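Side-chain contacts in Lin2722 protein (Listeria innocua, PDB 3DS8), which is of unknown function but belongs to an alpha/beta-hydrolase family, and so may act as a hydrolase: residues A[158-161]-A[162-166]; A[79-82]-A[83-87]; A[235-239]-A[240-244]; A[70-73]-A[74-77]. One frame throughout, in Å; residues are numbered along the deposited sequence.

Interaction 1: residues A[158-161]-A[162-166]; sequences MDYF and IKNQT
Met158 and Ile162, one helical turn apart, make one closely packed part of this contact near the end of helix 156-163. Here CE of the selenomethionine Met158 lies 3.9 Å from CD1 of Ile162, a methyl-to-methyl touch between side chains that cross at a slant. The selenomethionine gets there by folding back at both chi2 (-60°) and chi3 (-70°), which curls its methyl towards the isoleucine instead of letting the chain run straight out. CG1 of Ile162 also rests 3.3 Å from the carbonyl O of Met158, the same oxygen that takes the hydrogen bond from Ile162 N at 3.0 Å, so one carbonyl is covered by both backbone and side chain of its partner. The next two bonds, Lys163 N to Asp159 O and Asn164 N to Tyr160 O, carry the helical pattern to its finish, for Asn164 is where the backbone departs from helical angles. Packing is just as close where Asn164 lays its amide group over one face of the Tyr160 ring, the two planes 45° apart. The loose side belongs to Asp159 and Lys163, which are exposed to solvent. The ring is held at its far end by Asp114, which hydrogen-bonds the tyrosine OH. Through Tyr160 and Phe161, whose rings meet Tyr110, this short helix packs on helix 103-114; Phe161 and Met158 also reach Phe202 in a loop.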
loop_
_atom_site.group_PDB
_atom_site.type_symbol
_atom_site.label_atom_id
_atom_site.label_comp_id
_atom_site.label_asym_id
_atom_site.label_seq_id
_atom_site.Cartn_x
_atom_site.Cartn_y
_atom_site.Cartn_z
HETATM N N MSE A 158 14.608 -5.524 -2.193
HETATM C CA MSE A 158 14.998 -4.149 -2.483
HETATM C C MSE A 158 15.714 -4.052 -3.795
HETATM O O MSE A 158 15.543 -3.090 -4.520
HETATM C CB MSE A 158 15.925 -3.549 -1.425
HETATM C CG MSE A 158 15.302 -2.994 -0.277
HETATM SE SE MSE A 158 14.073 -1.525 -0.728
HETATM C CE MSE A 158 15.192 -0.016 -1.324
ATOM N N ASP A 159 16.584 -5.018 -4.113
ATOM C CA ASP A 159 17.294 -4.976 -5.383
ATOM C C ASP A 159 16.288 -4.955 -6.553
ATOM O O ASP A 159 16.488 -4.255 -7.545
ATOM C CB ASP A 159 18.242 -6.201 -5.537
ATOM C CG ASP A 159 19.452 -6.176 -4.587
ATOM O OD1 ASP A 159 19.839 -5.111 -4.054
ATOM O OD2 ASP A 159 20.045 -7.269 -4.415
ATOM N N TYR A 160 15.228 -5.753 -6.442
ATOM C CA TYR A 160 14.207 -5.832 -7.473
ATOM C C TYR A 160 13.507 -4.474 -7.613
ATOM O O TYR A 160 13.347 -3.971 -8.712
ATOM C CB TYR A 160 13.155 -6.915 -7.121
ATOM C CG TYR A 160 12.103 -7.107 -8.208
ATOM C CD1 TYR A 160 12.222 -8.136 -9.131
ATOM C CD2 TYR A 160 10.987 -6.281 -8.281
ATOM C CE1 TYR A 160 11.272 -8.307 -10.127
ATOM C CE2 TYR A 160 10.051 -6.442 -9.261
ATOM C CZ TYR A 160 10.194 -7.456 -10.175
ATOM O OH TYR A 160 9.259 -7.654 -11.171
ATOM N N PHE A 161 13.080 -3.923 -6.490
ATOM C CA PHE A 161 12.355 -2.627 -6.479
ATOM C C PHE A 161 13.202 -1.511 -7.105
ATOM O O PHE A 161 12.706 -0.695 -7.893
ATOM C CB PHE A 161 11.936 -2.221 -5.064
ATOM C CG PHE A 161 10.853 -3.081 -4.441
ATOM C CD1 PHE A 161 9.870 -3.707 -5.205
ATOM C CD2 PHE A 161 10.840 -3.250 -3.075
ATOM C CE1 PHE A 161 8.871 -4.470 -4.611
ATOM C CE2 PHE A 161 9.809 -3.996 -2.427
ATOM C CZ PHE A 161 8.839 -4.618 -3.192
ATOM N N ILE A 162 14.479 -1.490 -6.766
ATOM C CA ILE A 162 15.416 -0.532 -7.368
ATOM C C ILE A 162 15.601 -0.738 -8.857
ATOM O O ILE A 162 15.534 0.230 -9.632
ATOM C CB ILE A 162 16.781 -0.565 -6.646
ATOM C CG1 ILE A 162 16.612 0.003 -5.233
ATOM C CG2 ILE A 162 17.839 0.244 -7.464
ATOM C CD1 ILE A 162 17.755 -0.262 -4.261
ATOM N N LYS A 163 15.818 -1.981 -9.262
ATOM C CA LYS A 163 16.013 -2.326 -10.671
ATOM C C LYS A 163 14.815 -1.922 -11.522
ATOM O O LYS A 163 14.972 -1.408 -12.628
ATOM C CB LYS A 163 16.299 -3.833 -10.814
ATOM C CG LYS A 163 16.393 -4.352 -12.244
ATOM C CD LYS A 163 16.867 -5.793 -12.281
ATOM C CE LYS A 163 16.975 -6.362 -13.687
ATOM N NZ LYS A 163 15.738 -7.051 -14.097
ATOM N N ASN A 164 13.624 -2.123 -10.991
ATOM C CA ASN A 164 12.413 -1.940 -11.780
ATOM C C ASN A 164 11.701 -0.631 -11.515
ATOM O O ASN A 164 10.589 -0.436 -11.972
ATOM C CB ASN A 164 11.507 -3.139 -11.563
ATOM C CG ASN A 164 12.091 -4.401 -12.168
ATOM O OD1 ASN A 164 12.550 -5.314 -11.463
ATOM N ND2 ASN A 164 12.181 -4.409 -13.476
ATOM N N GLN A 165 12.365 0.284 -10.805
ATOM C CA GLN A 165 11.747 1.563 -10.456
ATOM C C GLN A 165 11.300 2.377 -11.672
ATOM O O GLN A 165 10.315 3.117 -11.576
ATOM C CB GLN A 165 12.693 2.389 -9.591
ATOM C CG GLN A 165 13.894 2.956 -10.300
ATOM C CD GLN A 165 14.894 3.575 -9.315
ATOM O OE1 GLN A 165 15.829 2.920 -8.859
ATOM N NE2 GLN A 165 14.689 4.822 -8.988
ATOM N N THR A 166 12.027 2.217 -12.778
ATOM C CA THR A 166 11.746 2.872 -14.065
ATOM C C THR A 166 10.385 2.466 -14.658
ATOM O O THR A 166 9.851 3.154 -15.548
ATOM C CB THR A 166 12.862 2.528 -15.144
ATOM O OG1 THR A 166 12.493 3.049 -16.413
ATOM C CG2 THR A 166 13.046 1.007 -15.336
#

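Interaction 2: residues A[79-82]-A[83-87]; sequences WLKI and AMEDL
Lys81 and Glu85 form an i to i+4 salt bridge on the outer side of helix 73-91, with NZ of Lys81 2.7 Å from OE2 of Glu85. The ammonium comes from above the carboxylate plane, 57° out of it. Lys81 reaches this position because its chain bends at chi2 (90°) and again at chi4, which carries a side chain that sets out away from 83-87 back to the glutamate. Asp118 is a second, weak ionic partner of the lysine. The other carboxylate oxygen, Glu85 OE1, is linked through a water to the carbonyl O of Ile82, which lies 2.6 Å from that water and also receives a weak bond from Asp86 N. Backbone bonds of the alpha-helix run beneath, the shortest being Met84 N to Leu80 O at 2.7 Å. Such an amphipathic helix flanking a largely parallel sheet is the standard layer of the alpha/beta-hydrolase fold. Apolar contacts take the inward side: CD1 of Leu80 meets both CG and CE of the selenomethionine Met84, the CG contact being 4.0 Å. Both side chains touch Phe64 of strand 61-66, and Met84 also touches Met39 of strand 36-42. Ala83 fits over the same two strands, its small CB lying 3.5 Å from the carbonyl O of Leu80.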
loop_
_atom_site.group_PDB
_atom_site.type_symbol
_atom_site.label_atom_id
_atom_site.label_comp_id
_atom_site.label_asym_id
_atom_site.label_seq_id
_atom_site.Cartn_x
_atom_site.Cartn_y
_atom_site.Cartn_z
ATOM N N TRP A 79 -1.375 -12.872 -7.992
ATOM C CA TRP A 79 -2.777 -13.231 -7.753
ATOM C C TRP A 79 -3.709 -12.010 -7.817
ATOM O O TRP A 79 -4.835 -12.095 -8.339
ATOM C CB TRP A 79 -2.935 -13.969 -6.431
ATOM C CG TRP A 79 -2.126 -15.196 -6.358
ATOM C CD1 TRP A 79 -1.719 -15.992 -7.398
ATOM C CD2 TRP A 79 -1.613 -15.790 -5.169
ATOM N NE1 TRP A 79 -0.937 -17.038 -6.918
ATOM C CE2 TRP A 79 -0.868 -16.935 -5.551
ATOM C CE3 TRP A 79 -1.698 -15.472 -3.825
ATOM C CZ2 TRP A 79 -0.235 -17.761 -4.611
ATOM C CZ3 TRP A 79 -1.047 -16.285 -2.892
ATOM C CH2 TRP A 79 -0.364 -17.424 -3.284
ATOM N N LEU A 80 -3.231 -10.886 -7.303
ATOM C CA LEU A 80 -3.959 -9.622 -7.407
ATOM C C LEU A 80 -4.196 -9.246 -8.870
ATOM O O LEU A 80 -5.313 -8.862 -9.227
ATOM C CB LEU A 80 -3.194 -8.520 -6.681
ATOM C CG LEU A 80 -3.763 -7.101 -6.695
ATOM C CD1 LEU A 80 -5.126 -7.106 -6.013
ATOM C CD2 LEU A 80 -2.795 -6.165 -5.994
ATOM N N LYS A 81 -3.164 -9.355 -9.709
ATOM C CA LYS A 81 -3.310 -9.087 -11.152
ATOM C C LYS A 81 -4.430 -9.908 -11.776
ATOM O O LYS A 81 -5.251 -9.404 -12.512
ATOM C CB LYS A 81 -1.990 -9.371 -11.905
ATOM C CG LYS A 81 -2.086 -9.712 -13.429
ATOM C CD LYS A 81 -2.011 -8.498 -14.231
ATOM C CE LYS A 81 -1.733 -8.775 -15.720
ATOM N NZ LYS A 81 -1.938 -10.148 -16.299
ATOM N N ILE A 82 -4.475 -11.194 -11.454
ATOM C CA ILE A 82 -5.493 -12.085 -12.005
ATOM C C ILE A 82 -6.886 -11.591 -11.600
ATOM O O ILE A 82 -7.798 -11.508 -12.427
ATOM C CB ILE A 82 -5.263 -13.547 -11.556
ATOM C CG1 ILE A 82 -3.953 -14.085 -12.184
ATOM C CG2 ILE A 82 -6.457 -14.433 -11.918
ATOM C CD1 ILE A 82 -3.454 -15.402 -11.561
ATOM N N ALA A 83 -7.020 -11.232 -10.339
ATOM C CA ALA A 83 -8.281 -10.710 -9.802
ATOM C C ALA A 83 -8.629 -9.322 -10.369
ATOM O O ALA A 83 -9.813 -9.025 -10.655
ATOM C CB ALA A 83 -8.212 -10.677 -8.291
HETATM N N MSE A 84 -7.628 -8.472 -10.525
HETATM C CA MSE A 84 -7.840 -7.149 -11.142
HETATM C C MSE A 84 -8.246 -7.229 -12.615
HETATM O O MSE A 84 -9.021 -6.371 -13.064
HETATM C CB MSE A 84 -6.609 -6.264 -11.006
HETATM C CG MSE A 84 -6.296 -5.886 -9.585
HETATM SE SE MSE A 84 -7.829 -4.967 -8.658
HETATM C CE MSE A 84 -8.680 -6.545 -7.761
ATOM N N GLU A 85 -7.806 -8.270 -13.330
ATOM C CA GLU A 85 -8.294 -8.489 -14.711
ATOM C C GLU A 85 -9.813 -8.722 -14.665
ATOM O O GLU A 85 -10.556 -8.194 -15.488
ATOM C CB GLU A 85 -7.592 -9.654 -15.416
ATOM C CG GLU A 85 -6.163 -9.368 -15.737
ATOM C CD GLU A 85 -5.381 -10.618 -16.206
ATOM O OE1 GLU A 85 -5.645 -11.741 -15.714
ATOM O OE2 GLU A 85 -4.466 -10.465 -17.035
ATOM N N ASP A 86 -10.272 -9.487 -13.682
ATOM C CA ASP A 86 -11.716 -9.759 -13.561
ATOM C C ASP A 86 -12.475 -8.518 -13.123
ATOM O O ASP A 86 -13.567 -8.246 -13.645
ATOM C CB ASP A 86 -11.960 -10.883 -12.554
ATOM C CG ASP A 86 -11.598 -12.236 -13.091
ATOM O OD1 ASP A 86 -11.409 -12.376 -14.326
ATOM O OD2 ASP A 86 -11.543 -13.185 -12.277
ATOM N N LEU A 87 -11.919 -7.768 -12.173
ATOM C CA LEU A 87 -12.563 -6.517 -11.721
ATOM C C LEU A 87 -12.751 -5.543 -12.866
ATOM O O LEU A 87 -13.842 -4.985 -13.032
ATOM C CB LEU A 87 -11.758 -5.855 -10.623
ATOM C CG LEU A 87 -12.415 -4.639 -9.946
ATOM C CD1 LEU A 87 -13.776 -4.996 -9.227
ATOM C CD2 LEU A 87 -11.458 -3.963 -8.984
HETATM O O HOH W 1 -8.219 -13.031 -14.548
#

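Interaction 3: residues A[235-239]-A[240-244]; sequences TYWFL and EKFKT. With SO4 (sulfate ion), chain F.
Phe242 folds back over the end of helix 229-240 and packs its side chain against Trp237 and Phe238, closing a three-ring aromatic cluster. Its CB sits over one face of the six-membered ring of Trp237, 3.9 Å from the ring centroid and 13° off the normal, a CH-pi contact. CG follows across CZ2 and CH2 of the same indole. At the ortho positions the ring divides its contacts: CD1 meets Trp237 CZ2 at 3.7 Å, whereas CD2 approaches Phe238 CE1, also at 3.7 Å. CE2, farther out, still touches Phe238 CE1. The two phenylalanine rings run side by side with planes only 7° apart, but slid so far that they barely overlap. Trp237 is tilted by 46° to Phe242. The backbone fixes this return, since the carbonyl O of Trp237 accepts from both Lys241 N and Phe242 N, the latter at 2.8 Å. A second CH-pi contact places Glu240 CB over the Tyr236 ring, while the carboxylate of Glu240 goes to a salt bridge with Arg59. Beyond the cluster, Thr244 N donates to a sulfate ion, probably from the crystallisation liquor, with O2 3.0 Å away; Lys126 binds it too. The cluster packs against strand 209-216, with Phe242 on Ala209 and Ile211, and Phe238 also reaches strands 123-130 and 173-180.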
loop_
_atom_site.group_PDB
_atom_site.type_symbol
_atom_site.label_atom_id
_atom_site.label_comp_id
_atom_site.label_asym_id
_atom_site.label_seq_id
_atom_site.Cartn_x
_atom_site.Cartn_y
_atom_site.Cartn_z
ATOM N N THR A 235 -4.043 8.727 5.572
ATOM C CA THR A 235 -4.524 7.986 4.448
ATOM C C THR A 235 -5.715 8.709 3.806
ATOM O O THR A 235 -5.776 8.882 2.590
ATOM C CB THR A 235 -4.845 6.504 4.841
ATOM O OG1 THR A 235 -3.629 5.854 5.239
ATOM C CG2 THR A 235 -5.402 5.741 3.670
ATOM N N TYR A 236 -6.695 9.108 4.620
ATOM C CA TYR A 236 -7.787 9.915 4.094
ATOM C C TYR A 236 -7.265 11.128 3.360
ATOM O O TYR A 236 -7.684 11.398 2.225
ATOM C CB TYR A 236 -8.734 10.355 5.210
ATOM C CG TYR A 236 -9.714 11.395 4.748
ATOM C CD1 TYR A 236 -10.864 11.035 3.966
ATOM C CD2 TYR A 236 -9.503 12.734 5.036
ATOM C CE1 TYR A 236 -11.734 11.961 3.547
ATOM C CE2 TYR A 236 -10.371 13.694 4.582
ATOM C CZ TYR A 236 -11.485 13.306 3.838
ATOM O OH TYR A 236 -12.375 14.267 3.438
ATOM N N TRP A 237 -6.372 11.881 4.014
ATOM C CA TRP A 237 -5.790 13.078 3.402
ATOM C C TRP A 237 -5.176 12.760 2.054
ATOM O O TRP A 237 -5.405 13.475 1.097
ATOM C CB TRP A 237 -4.735 13.707 4.322
ATOM C CG TRP A 237 -3.942 14.769 3.644
ATOM C CD1 TRP A 237 -4.309 16.034 3.444
ATOM C CD2 TRP A 237 -2.649 14.628 3.089
ATOM N NE1 TRP A 237 -3.334 16.716 2.759
ATOM C CE2 TRP A 237 -2.298 15.876 2.535
ATOM C CE3 TRP A 237 -1.742 13.576 3.002
ATOM C CZ2 TRP A 237 -1.104 16.085 1.898
ATOM C CZ3 TRP A 237 -0.553 13.804 2.371
ATOM C CH2 TRP A 237 -0.246 15.061 1.850
ATOM N N PHE A 238 -4.375 11.683 1.988
ATOM C CA PHE A 238 -3.694 11.359 0.745
ATOM C C PHE A 238 -4.682 10.947 -0.345
ATOM O O PHE A 238 -4.562 11.340 -1.511
ATOM C CB PHE A 238 -2.712 10.241 1.020
ATOM C CG PHE A 238 -1.719 10.013 -0.066
ATOM C CD1 PHE A 238 -0.753 10.977 -0.347
ATOM C CD2 PHE A 238 -1.717 8.823 -0.788
ATOM C CE1 PHE A 238 0.249 10.714 -1.303
ATOM C CE2 PHE A 238 -0.752 8.562 -1.731
ATOM C CZ PHE A 238 0.229 9.501 -1.986
ATOM N N LEU A 239 -5.714 10.205 0.048
ATOM C CA LEU A 239 -6.700 9.702 -0.912
ATOM C C LEU A 239 -7.689 10.745 -1.359
ATOM O O LEU A 239 -8.139 10.695 -2.497
ATOM C CB LEU A 239 -7.465 8.482 -0.351
ATOM C CG LEU A 239 -6.712 7.186 -0.056
ATOM C CD1 LEU A 239 -7.651 6.178 0.677
ATOM C CD2 LEU A 239 -6.108 6.599 -1.354
ATOM N N GLU A 240 -8.048 11.681 -0.487
ATOM C CA GLU A 240 -9.169 12.550 -0.782
ATOM C C GLU A 240 -8.832 14.027 -0.883
ATOM O O GLU A 240 -9.624 14.756 -1.430
ATOM C CB GLU A 240 -10.277 12.330 0.252
ATOM C CG GLU A 240 -10.847 10.904 0.233
ATOM C CD GLU A 240 -11.393 10.451 -1.104
ATOM O OE1 GLU A 240 -11.925 11.290 -1.840
ATOM O OE2 GLU A 240 -11.286 9.225 -1.381
ATOM N N LYS A 241 -7.703 14.457 -0.342
ATOM C CA LYS A 241 -7.350 15.897 -0.261
ATOM C C LYS A 241 -6.096 16.236 -1.037
ATOM O O LYS A 241 -6.046 17.284 -1.710
ATOM C CB LYS A 241 -7.194 16.327 1.198
ATOM C CG LYS A 241 -8.457 16.184 2.009
ATOM C CD LYS A 241 -9.554 17.029 1.439
ATOM C CE LYS A 241 -10.760 17.149 2.350
ATOM N NZ LYS A 241 -11.637 18.241 1.911
ATOM N N PHE A 242 -5.102 15.357 -0.975
ATOM C CA PHE A 242 -3.839 15.579 -1.655
ATOM C C PHE A 242 -4.019 15.514 -3.171
ATOM O O PHE A 242 -4.497 14.513 -3.713
ATOM C CB PHE A 242 -2.788 14.566 -1.213
ATOM C CG PHE A 242 -1.475 14.711 -1.959
ATOM C CD1 PHE A 242 -0.691 15.804 -1.762
ATOM C CD2 PHE A 242 -1.066 13.743 -2.876
ATOM C CE1 PHE A 242 0.519 15.970 -2.455
ATOM C CE2 PHE A 242 0.142 13.899 -3.585
ATOM C CZ PHE A 242 0.930 15.004 -3.357
ATOM N N LYS A 243 -3.582 16.570 -3.848
ATOM C CA LYS A 243 -3.648 16.594 -5.301
ATOM C C LYS A 243 -2.408 17.337 -5.779
ATOM O O LYS A 243 -2.017 18.327 -5.176
ATOM C CB LYS A 243 -4.915 17.328 -5.754
ATOM C CG LYS A 243 -6.274 16.634 -5.429
ATOM C CD LYS A 243 -6.749 15.663 -6.572
ATOM C CE LYS A 243 -7.934 14.697 -6.167
ATOM N NZ LYS A 243 -8.179 13.525 -7.160
ATOM N N THR A 244 -1.780 16.857 -6.843
ATOM C CA THR A 244 -0.620 17.566 -7.401
ATOM C C THR A 244 -0.508 17.245 -8.882
ATOM O O THR A 244 -0.850 16.153 -9.324
ATOM C CB THR A 244 0.736 17.197 -6.645
ATOM O OG1 THR A 244 1.790 18.106 -7.058
ATOM C CG2 THR A 244 1.145 15.748 -6.925
HETATM S S SO4 F . -4.048 13.315 -8.011
HETATM O O1 SO4 F . -4.701 13.914 -9.189
HETATM O O2 SO4 F . -2.886 14.204 -7.701
HETATM O O3 SO4 F . -4.991 13.208 -6.874
HETATM O O4 SO4 F . -3.691 11.898 -8.285
#

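Interaction 4: residues A[70-73]-A[74-77]; sequences QATP and DDWS
Thr72 O and Trp76 N are joined by a nearly straight backbone hydrogen bond of 2.9 Å, which together with the bond from Ser77 N to Pro73 O starts helix 73-91, Thr72 being its N-cap residue. Two residues on, the side chains reinforce this start. The hydroxyl of Thr72 donates to Asp74, with OG1 2.7 Å from OD1; it reaches the anti side of that oxygen, 32° out of the carboxylate plane. Asp74 turns back to receive it because its CG stands between its own backbone N and carbonyl carbon (chi1 59°), which brings the carboxylate back towards Thr72. OG1 of Thr72 also lies 3.1 Å from Asp75 N, and CB of Asp75 is 3.4 Å from the same hydroxyl oxygen. On the inner side, the methyl of Ala71 sits beside the pyrrole part of Trp76, CB to NE1 being 3.7 Å, and the carbonyl O of Ala71 lies over one face of the indole, towards its rim. NE1 itself donates to the carbonyl O of Gln68, so the buried indole is held both by this bond and by a stack on Phe66. Its side chain also touches residues of a putative nucleophile elbow, and Pro73 packs on Asn103 and Leu106 of helix 103-114. The gathering of a hydroxyl and two acidic side chains at the first turn is the chemistry expected of a helix N-terminus, where the negative charges of Asp74 and Asp75 probably interact favourably with the helix dipole.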
loop_
_atom_site.group_PDB
_atom_site.type_symbol
_atom_site.label_atom_id
_atom_site.label_comp_id
_atom_site.label_asym_id
_atom_site.label_seq_id
_atom_site.Cartn_x
_atom_site.Cartn_y
_atom_site.Cartn_z
ATOM N N GLN A 70 -0.306 -15.939 4.162
ATOM C CA GLN A 70 1.111 -15.832 4.601
ATOM C C GLN A 70 2.077 -15.994 3.435
ATOM O O GLN A 70 3.283 -16.121 3.636
ATOM C CB GLN A 70 1.458 -16.848 5.692
ATOM C CG GLN A 70 0.571 -16.787 6.866
ATOM C CD GLN A 70 0.985 -15.796 7.905
ATOM O OE1 GLN A 70 1.891 -14.994 7.708
ATOM N NE2 GLN A 70 0.299 -15.848 9.066
ATOM N N ALA A 71 1.571 -15.902 2.206
ATOM C CA ALA A 71 2.440 -16.015 1.034
ATOM C C ALA A 71 3.270 -14.769 0.768
ATOM O O ALA A 71 3.052 -13.684 1.343
ATOM C CB ALA A 71 1.565 -16.387 -0.243
ATOM N N THR A 72 4.223 -14.894 -0.163
ATOM C CA THR A 72 5.159 -13.816 -0.441
ATOM C C THR A 72 4.447 -12.684 -1.177
ATOM O O THR A 72 3.481 -12.899 -1.898
ATOM C CB THR A 72 6.326 -14.287 -1.351
ATOM O OG1 THR A 72 5.825 -14.620 -2.661
ATOM C CG2 THR A 72 6.987 -15.517 -0.743
ATOM N N PRO A 73 4.941 -11.470 -0.994
ATOM C CA PRO A 73 4.270 -10.354 -1.635
ATOM C C PRO A 73 4.299 -10.452 -3.156
ATOM O O PRO A 73 3.365 -9.953 -3.802
ATOM C CB PRO A 73 5.003 -9.136 -1.126
ATOM C CG PRO A 73 6.234 -9.592 -0.516
ATOM C CD PRO A 73 6.084 -11.050 -0.161
ATOM N N ASP A 74 5.335 -11.069 -3.738
ATOM C CA ASP A 74 5.315 -11.209 -5.195
ATOM C C ASP A 74 4.308 -12.246 -5.661
ATOM O O ASP A 74 3.684 -12.062 -6.726
ATOM C CB ASP A 74 6.716 -11.370 -5.820
ATOM C CG ASP A 74 7.473 -12.541 -5.338
ATOM O OD1 ASP A 74 7.276 -12.995 -4.204
ATOM O OD2 ASP A 74 8.375 -12.969 -6.107
ATOM N N ASP A 75 4.062 -13.298 -4.868
ATOM C CA ASP A 75 2.927 -14.195 -5.175
ATOM C C ASP A 75 1.570 -13.468 -5.052
ATOM O O ASP A 75 0.681 -13.594 -5.947
ATOM C CB ASP A 75 2.934 -15.415 -4.296
ATOM C CG ASP A 75 3.959 -16.463 -4.776
ATOM O OD1 ASP A 75 4.409 -16.399 -5.925
ATOM O OD2 ASP A 75 4.308 -17.319 -4.007
ATOM N N TRP A 76 1.432 -12.688 -3.996
ATOM C CA TRP A 76 0.229 -11.858 -3.840
ATOM C C TRP A 76 0.007 -10.946 -5.065
ATOM O O TRP A 76 -1.114 -10.830 -5.572
ATOM C CB TRP A 76 0.301 -11.018 -2.568
ATOM C CG TRP A 76 -0.078 -11.751 -1.335
ATOM C CD1 TRP A 76 -0.263 -13.083 -1.163
ATOM C CD2 TRP A 76 -0.306 -11.144 -0.070
ATOM N NE1 TRP A 76 -0.591 -13.358 0.160
ATOM C CE2 TRP A 76 -0.630 -12.170 0.847
ATOM C CE3 TRP A 76 -0.299 -9.813 0.368
ATOM C CZ2 TRP A 76 -0.908 -11.911 2.199
ATOM C CZ3 TRP A 76 -0.597 -9.554 1.709
ATOM C CH2 TRP A 76 -0.872 -10.602 2.607
ATOM N N SER A 77 1.051 -10.267 -5.506
ATOM C CA SER A 77 0.926 -9.372 -6.663
ATOM C C SER A 77 0.424 -10.080 -7.908
ATOM O O SER A 77 -0.415 -9.540 -8.638
ATOM C CB SER A 77 2.249 -8.717 -6.938
ATOM O OG SER A 77 2.176 -7.825 -8.033
#

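Interactions 4 and 2 are successive parts of helix 73-91, their centres 14 Å apart, and they touch where CZ3 of Trp79 meets CB of Ala71 at 3.7 Å. Of the four, interaction 4 comes closest to the presumed active site: Trp76 touches the putative nucleophile elbow and lies near the putative Ser-His-Asp triad, and its side chain is about 6 Å from a bound sulfate, a different ion from the one at interaction 3. Interaction 1 stands about 17 Å from interaction 4 between centres, with helix 103-114 as shared neighbour, since Tyr110 meets Phe161 from one and Ser77 from the other. Interaction 3 lies across the chain's centre from interaction 4, about 27 Å away between centres.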